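Local coordinates for resiniferatoxin-binding, phosphotriesterase-related protein (Rhodobacter sphaeroides 2.4.1, PDB 3K2G) that probably acts as a zinc-dependent hydrolase of the phosphotriesterase family, carrying two zinc ions in a TIM-barrel active site, at residues 87-92 with 122-127. Numbering follows the deposited sequence.
Sequences LAIAEV and SAETGV
I89 and V92, one turn apart on helix 85-97, meet T125, the last residue of helix 115-125, through apolar contacts, and V92 alone also meets V127 just beyond that helix. The methyl CG2 of T125 lies against both residues. It comes within 3.7 Å of I89 CG2. V92 CG1 is 3.9 Å from the same T125 CG2. The closest of its three approaches is to the carbonyl, with T125 CG2 3.5 Å from I89 O. V92 CG1, anti to its backbone N (chi1 169°), also reaches V127 CG2 at 3.9 Å, so this one methyl spans T125 and V127. I89 and T125, whose CA atoms are 6.2 Å apart, are the nearest CA pair across the two segments.

Towards the more exposed side, I89 CD1 lies over the carboxylate of E124, 3.4 Å from E124 CD, and the two side chains cross at about a right angle. This is van der Waals contact with a charged group whose OE2 forms a salt bridge with R120.

The polar bonds of T125 stay on its own side of the interface. With chi1 at 65°, OG1 sits between the backbone N and the carbonyl carbon, where it accepts from V127 N at 3.1 Å and 160°, an ST turn, and also bonds I121 O; CG2 is thereby turned to helix 85-97. G126, with positive phi, is the first residue to leave the helical path.

The contact thus joins successive helices, one before and one after strand 102-105, packed side by side on the outside of the TIM barrel. T125 also touches K93 and V127 touches A96, extending the interface along helix 85-97, while V92 and V127 both pack on I103 of strand 102-105.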
# COMPACT_ATOMS: atom_id res chain seq x y z
N LEU B 87 19.85 35.18 -22.00
CA LEU B 87 19.51 34.58 -20.71
C LEU B 87 19.68 33.06 -20.80
O LEU B 87 20.19 32.42 -19.87
CB LEU B 87 18.06 34.91 -20.33
CG LEU B 87 17.54 34.31 -19.01
CD1 LEU B 87 18.44 34.73 -17.86
CD2 LEU B 87 16.11 34.76 -18.77
N ALA B 88 19.27 32.49 -21.93
CA ALA B 88 19.40 31.06 -22.15
C ALA B 88 20.87 30.69 -22.01
O ALA B 88 21.22 29.73 -21.32
CB ALA B 88 18.90 30.70 -23.55
N ILE B 89 21.73 31.48 -22.64
CA ILE B 89 23.17 31.24 -22.58
C ILE B 89 23.69 31.30 -21.15
O ILE B 89 24.50 30.47 -20.75
CB ILE B 89 23.94 32.25 -23.46
CG1 ILE B 89 23.71 31.93 -24.93
CG2 ILE B 89 25.43 32.22 -23.12
CD1 ILE B 89 24.19 33.01 -25.89
N ALA B 90 23.25 32.29 -20.38
CA ALA B 90 23.70 32.42 -19.00
C ALA B 90 23.17 31.26 -18.15
O ALA B 90 23.90 30.69 -17.33
CB ALA B 90 23.23 33.75 -18.40
N GLU B 91 21.91 30.91 -18.36
CA GLU B 91 21.29 29.82 -17.61
C GLU B 91 21.94 28.48 -17.93
O GLU B 91 22.10 27.64 -17.05
CB GLU B 91 19.79 29.77 -17.93
CG GLU B 91 18.98 30.95 -17.37
CD GLU B 91 18.70 30.82 -15.88
OE1 GLU B 91 18.55 29.68 -15.39
OE2 GLU B 91 18.59 31.86 -15.19
N VAL B 92 22.33 28.29 -19.19
CA VAL B 92 22.98 27.05 -19.60
C VAL B 92 24.40 26.98 -19.04
O VAL B 92 24.89 25.90 -18.71
CB VAL B 92 23.01 26.92 -21.15
CG1 VAL B 92 23.91 25.76 -21.57
CG2 VAL B 92 21.60 26.69 -21.67
N SER B 122 25.36 26.85 -28.20
CA SER B 122 26.43 25.87 -28.06
C SER B 122 27.78 26.56 -28.21
O SER B 122 28.73 26.24 -27.50
CB SER B 122 26.29 24.77 -29.12
OG SER B 122 26.52 25.27 -30.42
N ALA B 123 27.86 27.51 -29.13
CA ALA B 123 29.10 28.23 -29.35
C ALA B 123 29.54 29.04 -28.14
O ALA B 123 30.70 28.97 -27.72
CB ALA B 123 28.97 29.14 -30.57
N GLU B 124 28.62 29.80 -27.55
CA GLU B 124 28.95 30.63 -26.39
C GLU B 124 29.02 29.92 -25.04
O GLU B 124 29.65 30.44 -24.12
CB GLU B 124 27.97 31.80 -26.29
CG GLU B 124 28.07 32.78 -27.44
CD GLU B 124 27.13 33.96 -27.28
OE1 GLU B 124 27.07 34.51 -26.17
OE2 GLU B 124 26.44 34.32 -28.26
N THR B 125 28.39 28.76 -24.92
CA THR B 125 28.41 28.04 -23.65
C THR B 125 29.41 26.90 -23.62
O THR B 125 29.88 26.49 -22.56
CB THR B 125 27.04 27.45 -23.32
OG1 THR B 125 26.71 26.44 -24.28
CG2 THR B 125 25.97 28.54 -23.34
N GLY B 126 29.74 26.37 -24.80
CA GLY B 126 30.68 25.27 -24.87
C GLY B 126 29.97 23.95 -24.61
O GLY B 126 30.60 22.90 -24.55
N VAL B 127 28.66 24.03 -24.45
CA VAL B 127 27.84 22.85 -24.20
C VAL B 127 27.32 22.31 -25.53
O VAL B 127 26.81 23.06 -26.36
CB VAL B 127 26.64 23.20 -23.27
CG1 VAL B 127 25.67 22.02 -23.20
CG2 VAL B 127 27.16 23.56 -21.88